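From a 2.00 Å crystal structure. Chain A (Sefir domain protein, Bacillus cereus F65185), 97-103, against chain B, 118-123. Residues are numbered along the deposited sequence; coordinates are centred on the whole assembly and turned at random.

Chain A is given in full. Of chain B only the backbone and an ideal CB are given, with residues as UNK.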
# COMPACT_ATOMS: atom_id res chain seq x y z
N GLN A 97 7.09 -1.95 7.73
CA GLN A 97 6.62 -1.32 6.50
C GLN A 97 5.18 -0.84 6.60
O GLN A 97 4.82 0.16 5.96
CB GLN A 97 6.78 -2.29 5.34
CG GLN A 97 6.65 -1.65 3.97
CD GLN A 97 7.00 -2.61 2.86
OE1 GLN A 97 6.18 -2.91 2.00
NE2 GLN A 97 8.25 -3.07 2.85
N GLU A 98 4.35 -1.48 7.42
CA GLU A 98 2.95 -1.09 7.52
C GLU A 98 2.77 0.30 8.13
O GLU A 98 1.67 0.85 8.04
CB GLU A 98 2.16 -2.11 8.34
CG GLU A 98 2.52 -2.15 9.82
CD GLU A 98 3.61 -3.16 10.14
OE1 GLU A 98 4.34 -3.56 9.21
OE2 GLU A 98 3.73 -3.55 11.32
N LYS A 99 3.81 0.86 8.74
CA LYS A 99 3.69 2.19 9.32
C LYS A 99 3.48 3.25 8.24
O LYS A 99 2.75 4.22 8.45
CB LYS A 99 4.93 2.53 10.15
CG LYS A 99 5.07 1.72 11.43
CD LYS A 99 6.09 2.37 12.35
CE LYS A 99 6.22 1.59 13.65
NZ LYS A 99 7.05 2.30 14.65
N PHE A 100 4.12 3.07 7.09
CA PHE A 100 4.16 4.12 6.08
C PHE A 100 2.82 4.26 5.37
O PHE A 100 2.26 3.28 4.88
CB PHE A 100 5.27 3.84 5.07
CG PHE A 100 6.65 3.84 5.68
CD1 PHE A 100 7.19 5.00 6.21
CD2 PHE A 100 7.40 2.68 5.72
CE1 PHE A 100 8.45 5.00 6.77
CE2 PHE A 100 8.67 2.67 6.28
CZ PHE A 100 9.20 3.84 6.80
N ILE A 101 2.31 5.49 5.33
CA ILE A 101 1.13 5.87 4.55
C ILE A 101 1.54 7.01 3.63
O ILE A 101 1.41 8.18 4.01
CB ILE A 101 -0.04 6.29 5.45
CG1 ILE A 101 -0.36 5.20 6.48
CG2 ILE A 101 -1.26 6.61 4.61
CD1 ILE A 101 -1.49 5.59 7.43
N PRO A 102 2.06 6.73 2.44
CA PRO A 102 2.44 7.81 1.53
C PRO A 102 1.22 8.51 0.96
O PRO A 102 0.25 7.87 0.55
CB PRO A 102 3.25 7.10 0.44
CG PRO A 102 3.65 5.79 1.05
CD PRO A 102 2.50 5.42 1.94
N ILE A 103 1.28 9.84 0.92
CA ILE A 103 0.23 10.67 0.34
C ILE A 103 0.86 11.43 -0.82
O ILE A 103 1.73 12.29 -0.61
CB ILE A 103 -0.37 11.65 1.36
CG1 ILE A 103 -0.86 10.91 2.61
CG2 ILE A 103 -1.52 12.43 0.74
CD1 ILE A 103 -1.40 11.85 3.68
N UNK B 118 -3.91 -8.25 7.37
CA UNK B 118 -3.03 -7.37 6.61
C UNK B 118 -2.74 -6.12 7.43
O UNK B 118 -3.65 -5.34 7.74
CB UNK B 118 -3.65 -7.00 5.26
N UNK B 119 -1.48 -5.95 7.84
CA UNK B 119 -1.12 -4.84 8.71
C UNK B 119 -1.24 -3.50 7.98
O UNK B 119 -1.75 -2.52 8.55
CB UNK B 119 0.30 -5.03 9.24
N UNK B 120 -0.79 -3.43 6.73
CA UNK B 120 -1.03 -2.25 5.91
C UNK B 120 -2.40 -2.38 5.26
O UNK B 120 -2.75 -3.43 4.72
CB UNK B 120 0.06 -2.08 4.85
N UNK B 121 -3.20 -1.31 5.33
CA UNK B 121 -4.57 -1.39 4.85
C UNK B 121 -4.73 -0.91 3.41
O UNK B 121 -5.86 -0.73 2.95
CB UNK B 121 -5.48 -0.57 5.77
N UNK B 122 -3.63 -0.71 2.69
CA UNK B 122 -3.71 -0.30 1.29
C UNK B 122 -4.30 -1.40 0.43
O UNK B 122 -4.05 -2.59 0.65
CB UNK B 122 -2.33 0.09 0.76
N UNK B 123 -5.09 -0.99 -0.56
CA UNK B 123 -5.65 -1.91 -1.54
C UNK B 123 -6.01 -1.12 -2.78
O UNK B 123 -6.37 0.06 -2.69
CB UNK B 123 -6.87 -2.65 -0.98

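Position 118 opens the chain B stretch with its ideal CB out of reach: nothing of chain A lies within 5.5 Å, so this contact sets no rule and almost any residue would do. The deposited residue is B:Phe118, whose side chain stays well clear of the chain A stretch. Its backbone O is put to use inside chain B, as position 121 makes clear.

Position 119 is the first to face chain A. Its phi/psi of -68/-43 is ordinary and leaves most residue types allowed, so the choice rests on what chain A offers. CA-to-CB points toward it, and the ideal CB sits 3.6 Å from CB of A:Glu98, so the start of the side chain packs against the start of the glutamate. Beyond lies a carboxylate, its OE1 already satisfied elsewhere in the structure and its OE2 extending along the way a longer side chain would run. Several types would suit: a small residue could rest on the glutamate's CB, while a long polar or basic one could run beside the carboxylate. The deposited residue is B:Lys119, with chi1 m and chi2 and chi3 t. Its aliphatic part makes the closest approach, CD lying 3.5 Å from OE2 of A:Glu98. Beyond CD the side chain turns away from the carboxylate, leaving NZ of B:Lys119 4.5 Å from OE2 of A:Glu98, too far for a salt bridge, so the opposite charges are merely near each other. The rule here is loose complementarity rather than a fixed pair.

At position 120 the backbones come closest in register, CA to CA of A:Glu98 being 4.4 Å. The backbone N already lies 3.6 Å from CB of A:Glu98, and the ideal CB, pointing sideways, is 4.1 Å from CA of A:Glu98. So tight an approach favours something short, such as alanine, serine or threonine. Chain A also offers two carbonyl oxygens nearby, those of A:Glu98 and A:Phe100, which a polar group might exploit through a water. The deposited B:Ser120 takes this option. With chi1 at 180°, its OG donates to a water at 3.0 Å, and that water donates in turn to O of A:Glu98 at 2.7 Å and to O of A:Phe100 at 3.0 Å. No direct hydrogen bond crosses between the stretches, so this bridge is their polar link.

Position 121 points sideways with no chain A atom near its ideal CB, leaving the choice open. B:Arg121 leads its end away and serves its own chain, NH1 donating to O of B:Phe118 at 2.9 Å.

Position 122 points toward chain A, yet its ideal CB touches nothing within 5.5 Å. The gap must be spanned before the apolar surface of A:Ile101 and A:Pro102 is met, which suits a long or aromatic apolar side chain: phenylalanine or methionine. The deposited B:Phe122 (chi1 -86°) brings CE2 to 3.8 Å from CD of A:Pro102 and CZ to 4.0 Å from CG2 of A:Ile101. The carbonyl O of A:Phe100 lies at the ring edge, 3.9 Å from CE2.

Position 123 is out of reach, and B:Ala123 takes no part.

Chain B, residues 118-123: FKSRFA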
# COMPACT_ATOMS: atom_id res chain seq x y z
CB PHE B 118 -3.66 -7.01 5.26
CG PHE B 118 -3.46 -8.06 4.21
CD1 PHE B 118 -4.22 -9.21 4.21
CD2 PHE B 118 -2.50 -7.89 3.22
CE1 PHE B 118 -4.03 -10.18 3.24
CE2 PHE B 118 -2.31 -8.85 2.25
CZ PHE B 118 -3.08 -10.00 2.26
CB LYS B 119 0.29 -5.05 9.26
CG LYS B 119 0.39 -6.31 10.10
CD LYS B 119 1.70 -6.40 10.85
CE LYS B 119 2.10 -7.85 11.07
NZ LYS B 119 3.57 -8.04 11.10
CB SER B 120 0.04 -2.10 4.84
OG SER B 120 -0.21 -0.96 4.04
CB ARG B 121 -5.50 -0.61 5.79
CG ARG B 121 -5.34 -1.04 7.24
CD ARG B 121 -5.66 -2.52 7.46
NE ARG B 121 -6.98 -2.92 7.00
CZ ARG B 121 -7.32 -4.18 6.72
NH1 ARG B 121 -6.43 -5.16 6.87
NH2 ARG B 121 -8.54 -4.47 6.31
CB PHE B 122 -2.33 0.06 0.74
CG PHE B 122 -1.90 1.48 1.01
CD1 PHE B 122 -2.50 2.53 0.35
CD2 PHE B 122 -0.86 1.74 1.89
CE1 PHE B 122 -2.09 3.84 0.59
CE2 PHE B 122 -0.45 3.04 2.13
CZ PHE B 122 -1.07 4.08 1.48
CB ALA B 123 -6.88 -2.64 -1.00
O HOH W 1 0.17 1.42 5.86
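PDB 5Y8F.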